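Local coordinates for glutamate--cysteine ligase GshA (Methylobacillus flagellatus KT, PDB 3K1T), which probably acts as a ligase joining glutamate to cysteine in the first step of glutathione synthesis, at the interface of chains A and B. Coordinates in Å, arbitrary orientation; residue numbers count along the deposited sequence, not the author numbering. Chains: chain A/B, Glutamate--cysteine ligase GshA.

The interface of chains A and B. Residues chain A 78-79, 82-83, 86, 352-354; chain B 78-79, 82-83, 86, 352-354.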
# COMPACT_ATOMS: atom_id res chain seq x y z
N PRO A 78 -5.37 -6.97 1.03
CA PRO A 78 -5.11 -5.67 1.67
C PRO A 78 -4.06 -4.81 0.94
O PRO A 78 -4.20 -3.58 0.83
CB PRO A 78 -4.68 -6.05 3.10
CG PRO A 78 -5.34 -7.38 3.31
CD PRO A 78 -5.29 -8.08 2.01
N LEU A 79 -3.05 -5.46 0.39
CA LEU A 79 -2.02 -4.75 -0.38
C LEU A 79 -2.62 -4.18 -1.67
O LEU A 79 -2.35 -3.05 -2.06
CB LEU A 79 -0.88 -5.71 -0.71
CG LEU A 79 0.33 -5.14 -1.45
CD1 LEU A 79 1.10 -4.35 -0.43
CD2 LEU A 79 1.23 -6.29 -1.99
N GLN A 82 -4.92 -1.16 -0.77
CA GLN A 82 -4.16 0.03 -0.46
C GLN A 82 -3.61 0.69 -1.74
O GLN A 82 -3.70 1.91 -1.93
CB GLN A 82 -3.02 -0.32 0.50
CG GLN A 82 -2.27 0.89 1.03
CD GLN A 82 -1.16 0.46 1.97
OE1 GLN A 82 -1.38 0.28 3.17
NE2 GLN A 82 0.02 0.30 1.44
N ALA A 83 -3.08 -0.14 -2.65
CA ALA A 83 -2.55 0.38 -3.90
C ALA A 83 -3.67 1.00 -4.75
O ALA A 83 -3.49 2.00 -5.41
CB ALA A 83 -1.81 -0.74 -4.67
N VAL A 86 -4.34 4.45 -3.43
CA VAL A 86 -3.32 5.37 -3.96
C VAL A 86 -3.66 5.78 -5.40
O VAL A 86 -3.63 6.95 -5.74
CB VAL A 86 -1.91 4.72 -3.89
CG1 VAL A 86 -0.84 5.61 -4.60
CG2 VAL A 86 -1.52 4.48 -2.41
N PHE A 352 2.91 0.45 -7.91
CA PHE A 352 3.22 -0.57 -6.90
C PHE A 352 2.92 -1.97 -7.42
O PHE A 352 1.84 -2.22 -8.00
CB PHE A 352 2.44 -0.31 -5.62
CG PHE A 352 2.83 0.96 -4.95
CD1 PHE A 352 4.13 1.09 -4.42
CD2 PHE A 352 1.99 2.01 -4.89
CE1 PHE A 352 4.52 2.28 -3.81
CE2 PHE A 352 2.40 3.22 -4.30
CZ PHE A 352 3.67 3.35 -3.78
N VAL A 353 3.85 -2.88 -7.20
CA VAL A 353 3.61 -4.29 -7.51
C VAL A 353 2.71 -4.91 -6.45
O VAL A 353 3.04 -4.88 -5.25
CB VAL A 353 4.92 -5.07 -7.63
CG1 VAL A 353 4.64 -6.55 -7.90
CG2 VAL A 353 5.88 -4.41 -8.69
N VAL A 354 1.58 -5.48 -6.86
CA VAL A 354 0.62 -6.04 -5.91
C VAL A 354 0.58 -7.57 -5.86
O VAL A 354 0.04 -8.15 -4.90
CB VAL A 354 -0.81 -5.47 -6.11
CG1 VAL A 354 -0.75 -3.95 -5.90
CG2 VAL A 354 -1.43 -5.88 -7.49
N PRO B 78 4.78 -6.57 3.53
CA PRO B 78 4.61 -5.90 2.23
C PRO B 78 3.65 -4.70 2.26
O PRO B 78 3.89 -3.66 1.61
CB PRO B 78 4.12 -7.03 1.31
CG PRO B 78 4.67 -8.27 1.96
CD PRO B 78 4.60 -8.04 3.42
N LEU B 79 2.60 -4.80 3.06
CA LEU B 79 1.65 -3.70 3.23
C LEU B 79 2.33 -2.51 3.93
O LEU B 79 2.16 -1.35 3.54
CB LEU B 79 0.46 -4.17 4.03
CG LEU B 79 -0.69 -3.18 4.25
CD1 LEU B 79 -1.43 -3.10 2.95
CD2 LEU B 79 -1.66 -3.69 5.35
N GLN B 82 4.84 -0.83 1.44
CA GLN B 82 4.16 -0.02 0.46
C GLN B 82 3.70 1.32 1.07
O GLN B 82 3.89 2.40 0.48
CB GLN B 82 2.97 -0.79 -0.13
CG GLN B 82 2.30 -0.09 -1.29
CD GLN B 82 1.14 -0.92 -1.82
OE1 GLN B 82 1.32 -1.80 -2.65
NE2 GLN B 82 -0.03 -0.63 -1.33
N ALA B 83 3.12 1.25 2.28
CA ALA B 83 2.67 2.47 2.94
C ALA B 83 3.86 3.38 3.28
O ALA B 83 3.77 4.59 3.19
CB ALA B 83 1.87 2.09 4.22
N VAL B 86 4.76 5.26 0.16
CA VAL B 86 3.83 6.40 -0.00
C VAL B 86 4.24 7.56 0.91
O VAL B 86 4.30 8.70 0.47
CB VAL B 86 2.37 5.95 0.30
CG1 VAL B 86 1.40 7.16 0.30
CG2 VAL B 86 1.92 4.90 -0.75
N PHE B 352 -2.65 5.36 5.96
CA PHE B 352 -3.07 3.97 5.76
C PHE B 352 -2.87 3.15 7.03
O PHE B 352 -1.80 3.22 7.67
CB PHE B 352 -2.31 3.33 4.60
CG PHE B 352 -2.62 3.97 3.29
CD1 PHE B 352 -3.91 3.86 2.76
CD2 PHE B 352 -1.70 4.70 2.63
CE1 PHE B 352 -4.23 4.46 1.54
CE2 PHE B 352 -2.03 5.34 1.42
CZ PHE B 352 -3.30 5.22 0.90
N VAL B 353 -3.88 2.36 7.38
CA VAL B 353 -3.74 1.42 8.48
C VAL B 353 -2.92 0.21 8.03
O VAL B 353 -3.27 -0.46 7.05
CB VAL B 353 -5.10 0.97 9.01
CG1 VAL B 353 -4.92 -0.06 10.13
CG2 VAL B 353 -5.98 2.21 9.43
N VAL B 354 -1.82 -0.08 8.73
CA VAL B 354 -0.93 -1.17 8.34
C VAL B 354 -1.01 -2.42 9.22
O VAL B 354 -0.55 -3.50 8.83
CB VAL B 354 0.54 -0.71 8.19
CG1 VAL B 354 0.60 0.37 7.11
CG2 VAL B 354 1.16 -0.24 9.56
O HOH W 1 -3.94 -0.24 4.34
O HOH W 2 3.80 -3.12 -3.21
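The ring of B:Phe352 receives on one face the CG methylene of A:Gln82, 3.9 Å from the ring centroid and displaced toward the rim in a CH-pi contact; its far tip, CZ, meets CG2 of A:Val86 at 3.8 Å. The A:Gln82 amide beyond that methylene is tilted 36° from the ring plane. Exchange of the chains gives the same contact at A:Phe352, making this patch a worked example of how a two-fold axis doubles one polar insertion. With CG anti to the backbone N (chi1 -173°) and the chain extended beyond it, A:Gln82 reaches up to the dyad, its tip lodged between B:Phe352 and B:Leu79, whose CD1 packs 3.7 Å from the amide carbon CD. The amide's two ends are treated differently. OE1 of A:Gln82 is 2.9 Å from water 1, which links it to the carbonyl O of B:Val353 at 2.8 Å. NE2 turns inward, making a weak hydrogen bond to the B:Leu79 carbonyl O at 3.4 Å. On the axis the amides meet tip to tip, their planes 62° apart, with NE2 of A:Gln82 2.9 Å from NE2 of B:Gln82. As modelled, both are donors, so this approach is not a hydrogen bond; turning one amide over could make it one, at the cost of exact symmetry. Farther along, CG2 of A:Val86 touches CG2 of B:Val86, continuing the seam with purely apolar packing. Helix 77-91 of each chain lies beside its twin, running in roughly the same direction; the start of each strand 352-361 lies over one of the pair's two opposite faces, shifted toward the partner's helix, and supplies the phenylalanine and water-linked carbonyl to this part of a possibly biological dimer.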